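Local coordinates for protein glutamine cyclotransferase (PDB 3NOL) that catalyses the cyclisation of N-terminal glutaminyl residues to pyroglutamate, with release of ammonia, and folds as a beta-propeller that binds calcium, at residues S142-L148 and L171-L177; R160-A166 and P199-V204; V100-K105 and F123-G129. All coordinates share one frame; numbering follows the deposited sequence.

From the N terminus, interaction 3 comes first: it joins strand 98-103 to the chain leaving strand 119-124 and so closes a loop of 17 residues within one propeller blade and its exit to the next. Interactions 1 and 2 follow and cross each other, since the order along the chain is 142-148, 160-166, 171-177, 199-204. Interaction 1 ties a hairpin turn to the linker that leads into the following blade, and interaction 2 sets strand 158-166 against a turn of that blade. Strands 147-151 and 158-166 are neighbours in one sheet, where Pro146 O probably accepts from Val164 N. Interactions 3 and 1 meet where Asp143 CB packs against Glu128 O.

Interaction 1 of 3, residues S142-L148 and L171-L177; sequences SDGTPVL and LPELNEL. With CA (calcium ion), chain B.
Ser142 OG is gripped twice: it donates to Asn175 O across 2.7 Å and accepts from the backbone N of Gly131. The hydroxyl reaches the carbonyl obliquely, tilted 29° from its plane; chi1 of 60° sets OG between its own backbone N and carbonyl carbon. In this beta-propeller the bond joins the turn before strand 147-151 to the linker running into the next blade. Glu173 N donates to Gly144 O (2.8 Å) from well above the carbonyl plane, and Gly144 N returns a weak bond to Leu174 O. The turn is braced internally by Asp143 OD1, which takes Thr145 OG1 on its syn lone pair and Thr145 N, in an Asx turn, from the anti side, well out of the carboxylate plane; Thr145 OG1 accepts from Val147 N in an ST turn. Beneath, Leu148 CD2 touches Leu174 CD1 at 4.0 Å, the two side chains meeting at about a right angle, whereas those of Leu148 and Leu177 run past each other in opposite directions. The linker leads to the calcium ion, where Phe48 O, Glu178 OE2, Ile230 O and a water complete the shell: Glu176 OE1 and OE2 each bind at 2.5 Å, beside Leu177 O at 2.4 Å.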
loop_
_atom_site.group_PDB
_atom_site.type_symbol
_atom_site.label_atom_id
_atom_site.label_comp_id
_atom_site.label_asym_id
_atom_site.label_seq_id
_atom_site.Cartn_x
_atom_site.Cartn_y
_atom_site.Cartn_z
ATOM N N SER A 142 1.368 4.167 -8.150
ATOM C CA SER A 142 0.413 3.518 -9.058
ATOM C C SER A 142 -0.853 4.393 -9.144
ATOM O O SER A 142 -1.025 5.348 -8.358
ATOM C CB SER A 142 0.027 2.131 -8.529
ATOM O OG SER A 142 -0.571 2.232 -7.233
ATOM N N ASP A 143 -1.744 4.036 -10.065
ATOM C CA ASP A 143 -2.946 4.820 -10.318
ATOM C C ASP A 143 -4.108 3.997 -10.884
ATOM O O ASP A 143 -5.030 4.559 -11.478
ATOM C CB ASP A 143 -2.620 6.013 -11.254
ATOM C CG ASP A 143 -2.187 5.576 -12.655
ATOM O OD1 ASP A 143 -2.210 4.362 -12.950
ATOM O OD2 ASP A 143 -1.829 6.461 -13.463
ATOM N N GLY A 144 -4.068 2.677 -10.741
ATOM C CA GLY A 144 -5.194 1.832 -11.183
ATOM C C GLY A 144 -5.037 1.443 -12.650
ATOM O O GLY A 144 -5.832 0.662 -13.166
ATOM N N THR A 145 -4.039 2.034 -13.315
ATOM C CA THR A 145 -3.669 1.641 -14.676
ATOM C C THR A 145 -2.434 0.718 -14.656
ATOM O O THR A 145 -1.895 0.432 -13.590
ATOM C CB THR A 145 -3.385 2.870 -15.577
ATOM O OG1 THR A 145 -2.073 3.370 -15.301
ATOM C CG2 THR A 145 -4.448 3.985 -15.354
ATOM N N PRO A 146 -1.977 0.238 -15.826
ATOM C CA PRO A 146 -0.687 -0.500 -15.850
ATOM C C PRO A 146 0.565 0.351 -15.605
ATOM O O PRO A 146 1.674 -0.192 -15.506
ATOM C CB PRO A 146 -0.629 -1.075 -17.280
ATOM C CG PRO A 146 -2.045 -1.099 -17.735
ATOM C CD PRO A 146 -2.624 0.199 -17.152
ATOM N N VAL A 147 0.388 1.662 -15.539
ATOM C CA VAL A 147 1.543 2.577 -15.571
ATOM C C VAL A 147 1.984 2.932 -14.148
ATOM O O VAL A 147 1.153 3.393 -13.335
ATOM C CB VAL A 147 1.224 3.852 -16.349
ATOM C CG1 VAL A 147 2.444 4.805 -16.323
ATOM C CG2 VAL A 147 0.822 3.536 -17.789
ATOM N N LEU A 148 3.268 2.709 -13.857
ATOM C CA LEU A 148 3.891 3.182 -12.608
ATOM C C LEU A 148 4.810 4.377 -12.896
ATOM O O LEU A 148 5.507 4.406 -13.919
ATOM C CB LEU A 148 4.724 2.073 -11.946
ATOM C CG LEU A 148 4.009 0.804 -11.456
ATOM C CD1 LEU A 148 5.030 -0.208 -10.884
ATOM C CD2 LEU A 148 2.970 1.199 -10.388
ATOM N N LEU A 171 -1.051 -5.028 -17.406
ATOM C CA LEU A 171 -1.770 -5.449 -16.210
ATOM C C LEU A 171 -2.314 -4.203 -15.502
ATOM O O LEU A 171 -1.551 -3.454 -14.858
ATOM C CB LEU A 171 -0.838 -6.230 -15.263
ATOM C CG LEU A 171 -1.473 -6.701 -13.941
ATOM C CD1 LEU A 171 -2.676 -7.674 -14.135
ATOM C CD2 LEU A 171 -0.407 -7.324 -13.014
ATOM N N PRO A 172 -3.620 -3.946 -15.668
ATOM C CA PRO A 172 -4.209 -2.785 -15.010
ATOM C C PRO A 172 -4.649 -3.074 -13.562
ATOM O O PRO A 172 -4.524 -4.221 -13.066
ATOM C CB PRO A 172 -5.434 -2.510 -15.879
ATOM C CG PRO A 172 -5.915 -3.917 -16.214
ATOM C CD PRO A 172 -4.617 -4.666 -16.497
ATOM N N GLU A 173 -5.183 -2.030 -12.918
ATOM C CA GLU A 173 -5.772 -2.074 -11.579
ATOM C C GLU A 173 -4.727 -2.181 -10.459
ATOM O O GLU A 173 -5.051 -2.586 -9.343
ATOM C CB GLU A 173 -6.856 -3.159 -11.430
ATOM C CG GLU A 173 -7.899 -3.138 -12.560
ATOM C CD GLU A 173 -8.545 -1.765 -12.726
ATOM O OE1 GLU A 173 -8.828 -1.106 -11.713
ATOM O OE2 GLU A 173 -8.763 -1.342 -13.885
ATOM N N LEU A 174 -3.490 -1.798 -10.764
ATOM C CA LEU A 174 -2.447 -1.730 -9.721
ATOM C C LEU A 174 -2.833 -0.729 -8.620
ATOM O O LEU A 174 -3.144 0.434 -8.902
ATOM C CB LEU A 174 -1.098 -1.335 -10.339
ATOM C CG LEU A 174 -0.635 -2.204 -11.530
ATOM C CD1 LEU A 174 0.733 -1.643 -12.002
ATOM C CD2 LEU A 174 -0.580 -3.702 -11.172
ATOM N N ASN A 175 -2.805 -1.186 -7.367
ATOM C CA ASN A 175 -3.304 -0.374 -6.254
ATOM C C ASN A 175 -2.207 -0.207 -5.181
ATOM O O ASN A 175 -1.121 0.267 -5.531
ATOM C CB ASN A 175 -4.584 -1.001 -5.683
ATOM C CG ASN A 175 -5.502 0.032 -5.021
ATOM O OD1 ASN A 175 -5.105 1.188 -4.771
ATOM N ND2 ASN A 175 -6.734 -0.386 -4.723
ATOM N N GLU A 176 -2.455 -0.598 -3.912
ATOM C CA GLU A 176 -1.428 -0.381 -2.852
ATOM C C GLU A 176 -0.084 -1.023 -3.243
ATOM O O GLU A 176 -0.051 -2.122 -3.812
ATOM C CB GLU A 176 -1.912 -0.843 -1.456
ATOM C CG GLU A 176 -1.614 0.139 -0.339
ATOM C CD GLU A 176 -0.175 0.034 0.216
ATOM O OE1 GLU A 176 0.333 -1.104 0.386
ATOM O OE2 GLU A 176 0.413 1.100 0.537
ATOM N N LEU A 177 1.005 -0.307 -2.964
ATOM C CA LEU A 177 2.347 -0.751 -3.368
ATOM C C LEU A 177 3.229 -0.939 -2.153
ATOM O O LEU A 177 3.005 -0.292 -1.114
ATOM C CB LEU A 177 3.026 0.301 -4.244
ATOM C CG LEU A 177 2.353 0.713 -5.555
ATOM C CD1 LEU A 177 3.272 1.685 -6.306
ATOM C CD2 LEU A 177 2.064 -0.550 -6.369
HETATM CA CA CA B . 2.520 -0.133 1.211
HETATM O O HOH W 1 3.439 2.075 1.094
#

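Interaction 2 of 3, residues R160-A166 and P199-V204; sequences RTITVTA and PETGKV
At an interface between successive propeller blades, strand 158-166 of one blade lies against the turn joining strands 193-197 and 204-209 of the next. A single parallel bridge pairs Thr165 with Lys203: Thr165 N donates to Gly202 O over 3.1 Å, and Val204 N approaches Thr165 O nearly in line with the carbonyl bond, at 2.8 Å. Gly202 fits closely under the strand, its CA 3.9 Å from Ile162 CD1. Val204 CG2 touches Val164 CG1 and Ala166 CB, the two valines crossing at about a right angle, with Leu171 and Val195 also touching Val204. Arg160, bent at chi2 and chi3, reaches over to Pro199 O: NH2 donates across 2.8 Å, and the oxygen, a little out of the guanidinium plane, is shared weakly by NH1, while Phe150 makes a cation-pi contact with the arginine. Waters bridge the polar groups at the solvent side. One molecule donates to Thr163 O and Thr201 O and accepts from Thr165 OG1; another links Thr165 OG1 to Lys203 NZ. Within the connection, Thr201 OG1 accepts from Lys203 N, an ST turn, and the loop's seating on the neighbouring sheet belongs to the blade-to-blade packing of a beta-propeller.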
loop_
_atom_site.group_PDB
_atom_site.type_symbol
_atom_site.label_atom_id
_atom_site.label_comp_id
_atom_site.label_asym_id
_atom_site.label_seq_id
_atom_site.Cartn_x
_atom_site.Cartn_y
_atom_site.Cartn_z
ATOM N N ARG A 160 10.846 8.785 -14.353
ATOM C CA ARG A 160 10.762 7.518 -15.104
ATOM C C ARG A 160 9.317 7.013 -15.076
ATOM O O ARG A 160 8.606 7.168 -14.080
ATOM C CB ARG A 160 11.669 6.425 -14.539
ATOM C CG ARG A 160 12.558 5.771 -15.605
ATOM C CD ARG A 160 12.510 4.226 -15.699
ATOM N NE ARG A 160 12.743 3.551 -14.433
ATOM C CZ ARG A 160 12.787 2.227 -14.253
ATOM N NH1 ARG A 160 12.660 1.369 -15.262
ATOM N NH2 ARG A 160 12.985 1.765 -13.035
ATOM N N THR A 161 8.893 6.410 -16.168
ATOM C CA THR A 161 7.528 5.905 -16.276
ATOM C C THR A 161 7.633 4.546 -16.937
ATOM O O THR A 161 8.290 4.408 -17.997
ATOM C CB THR A 161 6.658 6.882 -17.106
ATOM O OG1 THR A 161 6.667 8.182 -16.495
ATOM C CG2 THR A 161 5.231 6.402 -17.240
ATOM N N ILE A 162 7.024 3.533 -16.314
ATOM C CA ILE A 162 7.062 2.173 -16.869
ATOM C C ILE A 162 5.652 1.591 -16.959
ATOM O O ILE A 162 4.764 1.998 -16.216
ATOM C CB ILE A 162 7.996 1.218 -16.065
ATOM C CG1 ILE A 162 7.434 0.939 -14.661
ATOM C CG2 ILE A 162 9.442 1.781 -16.051
ATOM C CD1 ILE A 162 8.242 -0.090 -13.817
ATOM N N THR A 163 5.478 0.641 -17.878
ATOM C CA THR A 163 4.199 -0.015 -18.084
ATOM C C THR A 163 4.346 -1.451 -17.607
ATOM O O THR A 163 5.255 -2.184 -18.049
ATOM C CB THR A 163 3.756 0.050 -19.568
ATOM O OG1 THR A 163 3.640 1.430 -19.973
ATOM C CG2 THR A 163 2.404 -0.628 -19.773
ATOM N N VAL A 164 3.455 -1.846 -16.709
ATOM C CA VAL A 164 3.546 -3.172 -16.094
ATOM C C VAL A 164 2.852 -4.215 -16.956
ATOM O O VAL A 164 1.735 -3.989 -17.437
ATOM C CB VAL A 164 3.019 -3.188 -14.628
ATOM C CG1 VAL A 164 3.080 -4.595 -14.052
ATOM C CG2 VAL A 164 3.833 -2.196 -13.764
ATOM N N THR A 165 3.530 -5.351 -17.131
ATOM C CA THR A 165 3.005 -6.433 -17.971
ATOM C C THR A 165 3.110 -7.783 -17.266
ATOM O O THR A 165 4.052 -8.022 -16.501
ATOM C CB THR A 165 3.694 -6.511 -19.363
ATOM O OG1 THR A 165 5.089 -6.824 -19.212
ATOM C CG2 THR A 165 3.508 -5.185 -20.172
ATOM N N ALA A 166 2.120 -8.637 -17.509
ATOM C CA ALA A 166 2.173 -10.029 -17.058
ATOM C C ALA A 166 1.895 -10.876 -18.288
ATOM O O ALA A 166 0.902 -10.627 -18.998
ATOM C CB ALA A 166 1.136 -10.290 -15.955
ATOM N N PRO A 199 11.558 -3.900 -11.218
ATOM C CA PRO A 199 11.552 -2.451 -11.447
ATOM C C PRO A 199 12.334 -2.000 -12.706
ATOM O O PRO A 199 12.131 -0.874 -13.141
ATOM C CB PRO A 199 12.189 -1.881 -10.172
ATOM C CG PRO A 199 13.088 -2.990 -9.677
ATOM C CD PRO A 199 12.318 -4.272 -10.007
ATOM N N GLU A 200 13.213 -2.862 -13.248
ATOM C CA GLU A 200 14.012 -2.572 -14.458
ATOM C C GLU A 200 13.188 -2.677 -15.734
ATOM O O GLU A 200 13.476 -1.998 -16.725
ATOM C CB GLU A 200 15.245 -3.500 -14.565
ATOM C CG GLU A 200 16.322 -3.242 -13.474
ATOM C CD GLU A 200 17.635 -4.048 -13.632
ATOM O OE1 GLU A 200 18.534 -3.888 -12.756
ATOM O OE2 GLU A 200 17.795 -4.822 -14.604
ATOM N N THR A 201 12.159 -3.523 -15.707
ATOM C CA THR A 201 11.442 -3.869 -16.934
ATOM C C THR A 201 9.930 -3.686 -16.855
ATOM O O THR A 201 9.266 -3.679 -17.893
ATOM C CB THR A 201 11.659 -5.348 -17.300
ATOM O OG1 THR A 201 11.102 -6.155 -16.264
ATOM C CG2 THR A 201 13.156 -5.685 -17.498
ATOM N N GLY A 202 9.383 -3.613 -15.643
ATOM C CA GLY A 202 7.930 -3.566 -15.448
ATOM C C GLY A 202 7.252 -4.941 -15.545
ATOM O O GLY A 202 6.054 -5.057 -15.336
ATOM N N LYS A 203 8.025 -5.984 -15.854
ATOM C CA LYS A 203 7.473 -7.334 -15.959
ATOM C C LYS A 203 7.164 -7.962 -14.601
ATOM O O LYS A 203 7.955 -7.871 -13.646
ATOM C CB LYS A 203 8.433 -8.256 -16.748
ATOM C CG LYS A 203 8.675 -7.805 -18.178
ATOM C CD LYS A 203 9.657 -8.758 -18.886
ATOM C CE LYS A 203 10.114 -8.198 -20.221
ATOM N NZ LYS A 203 9.017 -8.318 -21.225
ATOM N N VAL A 204 5.997 -8.591 -14.512
ATOM C CA VAL A 204 5.645 -9.378 -13.338
ATOM C C VAL A 204 6.535 -10.641 -13.324
ATOM O O VAL A 204 6.572 -11.395 -14.291
ATOM C CB VAL A 204 4.132 -9.730 -13.329
ATOM C CG1 VAL A 204 3.809 -10.762 -12.267
ATOM C CG2 VAL A 204 3.272 -8.438 -13.161
HETATM O O HOH W 2 12.551 0.909 -18.003
HETATM O O HOH W 3 6.572 -4.511 -18.666
HETATM O O HOH W 4 6.523 -7.222 -21.901
#

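Interaction 3 of 3, residues V100-K105 and F123-G129; sequences VGLTWK and FNYDGEG
Leu102 and Tyr125 form the dense part of this contact. Leu102 CD2 lies 3.7 Å from Tyr125 CE1, while its other branch, CD1, rests on Gly129 CA, also at 3.7 Å. Alongside, Val100 CG1 reaches Phe123 CE2 at 3.7 Å, with the two side chains crossing at about a right angle. Met141, Leu132 and Leu139 of the next blade join this apolar cluster. At its edge the tyrosine hydroxyl accepts a straight bond: Thr103 N donates to Tyr125 OH over 2.9 Å at 165°, arriving close to the plane of the ring. Tyr125 CB points at strand 98-103, and chi1 of 56° sets the ring between its backbone N and carbonyl carbon. Here the second strand of a four-stranded propeller blade meets the chain that leaves the outermost strand, 119-124, and returns inward to begin the following blade. Toward the surface the fit slackens. A water lies 2.6 Å from Trp104 O and 2.7 Å from Gly129 O, between the two backbones. Lys105 and Glu128 run side by side, pointing the same way, yet Lys105 NZ stays 4.6 Å from Glu128 OE2, beyond a salt bridge; the ammonium sits instead over one face of the Trp104 ring, offset toward its rim, and Glu128 OE1 accepts from Trp130 NE1.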
loop_
_atom_site.group_PDB
_atom_site.type_symbol
_atom_site.label_atom_id
_atom_site.label_comp_id
_atom_site.label_asym_id
_atom_site.label_seq_id
_atom_site.Cartn_x
_atom_site.Cartn_y
_atom_site.Cartn_z
ATOM N N VAL A 100 4.393 11.258 2.619
ATOM C CA VAL A 100 3.825 11.810 1.396
ATOM C C VAL A 100 2.534 11.034 1.107
ATOM O O VAL A 100 2.472 9.803 1.302
ATOM C CB VAL A 100 4.799 11.670 0.202
ATOM C CG1 VAL A 100 4.192 12.296 -1.050
ATOM C CG2 VAL A 100 6.192 12.279 0.537
ATOM N N GLY A 101 1.502 11.752 0.699
ATOM C CA GLY A 101 0.181 11.159 0.496
ATOM C C GLY A 101 -0.424 11.587 -0.841
ATOM O O GLY A 101 -0.235 12.735 -1.283
ATOM N N LEU A 102 -1.166 10.661 -1.459
ATOM C CA LEU A 102 -1.971 10.911 -2.654
ATOM C C LEU A 102 -3.446 11.145 -2.304
ATOM O O LEU A 102 -3.857 10.961 -1.154
ATOM C CB LEU A 102 -1.849 9.713 -3.603
ATOM C CG LEU A 102 -0.391 9.314 -3.943
ATOM C CD1 LEU A 102 -0.410 8.086 -4.854
ATOM C CD2 LEU A 102 0.396 10.510 -4.548
ATOM N N THR A 103 -4.230 11.567 -3.294
ATOM C CA THR A 103 -5.683 11.767 -3.094
ATOM C C THR A 103 -6.487 11.027 -4.168
ATOM O O THR A 103 -5.939 10.643 -5.205
ATOM C CB THR A 103 -6.102 13.251 -3.106
ATOM O OG1 THR A 103 -5.728 13.816 -4.357
ATOM C CG2 THR A 103 -5.427 14.052 -1.932
ATOM N N TRP A 104 -7.785 10.865 -3.904
ATOM C CA TRP A 104 -8.679 10.054 -4.725
ATOM C C TRP A 104 -8.944 10.727 -6.082
ATOM O O TRP A 104 -8.627 10.164 -7.128
ATOM C CB TRP A 104 -9.992 9.812 -3.970
ATOM C CG TRP A 104 -10.899 8.780 -4.598
ATOM C CD1 TRP A 104 -10.532 7.612 -5.197
ATOM C CD2 TRP A 104 -12.330 8.825 -4.644
ATOM N NE1 TRP A 104 -11.649 6.923 -5.623
ATOM C CE2 TRP A 104 -12.765 7.649 -5.293
ATOM C CE3 TRP A 104 -13.285 9.751 -4.198
ATOM C CZ2 TRP A 104 -14.112 7.372 -5.512
ATOM C CZ3 TRP A 104 -14.636 9.470 -4.415
ATOM C CH2 TRP A 104 -15.029 8.291 -5.069
ATOM N N LYS A 105 -9.485 11.942 -6.038
ATOM C CA LYS A 105 -9.907 12.655 -7.243
ATOM C C LYS A 105 -9.383 14.099 -7.346
ATOM O O LYS A 105 -9.751 14.830 -8.273
ATOM C CB LYS A 105 -11.435 12.668 -7.305
ATOM C CG LYS A 105 -12.083 11.298 -7.425
ATOM C CD LYS A 105 -11.436 10.448 -8.516
ATOM C CE LYS A 105 -12.491 9.822 -9.408
ATOM N NZ LYS A 105 -13.640 9.317 -8.635
ATOM N N PHE A 123 1.323 19.275 -3.525
ATOM C CA PHE A 123 1.904 19.204 -4.856
ATOM C C PHE A 123 0.888 18.634 -5.836
ATOM O O PHE A 123 0.043 17.816 -5.442
ATOM C CB PHE A 123 3.201 18.372 -4.850
ATOM C CG PHE A 123 3.005 16.903 -4.528
ATOM C CD1 PHE A 123 2.959 15.949 -5.564
ATOM C CD2 PHE A 123 2.846 16.474 -3.199
ATOM C CE1 PHE A 123 2.789 14.586 -5.265
ATOM C CE2 PHE A 123 2.687 15.105 -2.887
ATOM C CZ PHE A 123 2.647 14.168 -3.926
ATOM N N ASN A 124 0.974 19.062 -7.093
ATOM C CA ASN A 124 0.087 18.528 -8.129
ATOM C C ASN A 124 0.718 17.333 -8.835
ATOM O O ASN A 124 1.943 17.210 -8.911
ATOM C CB ASN A 124 -0.305 19.597 -9.157
ATOM C CG ASN A 124 -1.206 20.663 -8.579
ATOM O OD1 ASN A 124 -1.905 20.447 -7.572
ATOM N ND2 ASN A 124 -1.186 21.837 -9.198
ATOM N N TYR A 125 -0.129 16.448 -9.335
ATOM C CA TYR A 125 0.327 15.382 -10.215
ATOM C C TYR A 125 -0.710 15.115 -11.311
ATOM O O TYR A 125 -1.875 15.542 -11.228
ATOM C CB TYR A 125 0.678 14.100 -9.424
ATOM C CG TYR A 125 -0.443 13.562 -8.543
ATOM C CD1 TYR A 125 -0.391 13.694 -7.158
ATOM C CD2 TYR A 125 -1.561 12.916 -9.105
ATOM C CE1 TYR A 125 -1.411 13.202 -6.353
ATOM C CE2 TYR A 125 -2.600 12.421 -8.301
ATOM C CZ TYR A 125 -2.518 12.570 -6.925
ATOM O OH TYR A 125 -3.536 12.083 -6.113
ATOM N N ASP A 126 -0.268 14.372 -12.314
ATOM C CA ASP A 126 -1.068 14.008 -13.466
ATOM C C ASP A 126 -2.032 12.850 -13.130
ATOM O O ASP A 126 -1.673 11.892 -12.428
ATOM C CB ASP A 126 -0.127 13.633 -14.607
ATOM C CG ASP A 126 -0.847 13.429 -15.916
ATOM O OD1 ASP A 126 -1.685 14.296 -16.265
ATOM O OD2 ASP A 126 -0.541 12.416 -16.595
ATOM N N GLY A 127 -3.265 12.962 -13.617
ATOM C CA GLY A 127 -4.233 11.866 -13.472
ATOM C C GLY A 127 -4.603 11.529 -12.035
ATOM O O GLY A 127 -4.837 12.430 -11.208
ATOM N N GLU A 128 -4.646 10.227 -11.736
ATOM C CA GLU A 128 -5.060 9.735 -10.413
ATOM C C GLU A 128 -3.859 9.211 -9.627
ATOM O O GLU A 128 -2.767 9.073 -10.175
ATOM C CB GLU A 128 -6.123 8.638 -10.530
ATOM C CG GLU A 128 -7.467 9.187 -11.042
ATOM C CD GLU A 128 -8.628 8.211 -10.888
ATOM O OE1 GLU A 128 -8.408 7.000 -10.619
ATOM O OE2 GLU A 128 -9.789 8.676 -11.014
ATOM N N GLY A 129 -4.076 9.003 -8.330
ATOM C CA GLY A 129 -3.048 8.513 -7.432
ATOM C C GLY A 129 -3.679 7.456 -6.538
ATOM O O GLY A 129 -4.634 7.735 -5.787
HETATM O O HOH W 5 -6.982 8.136 -7.046
#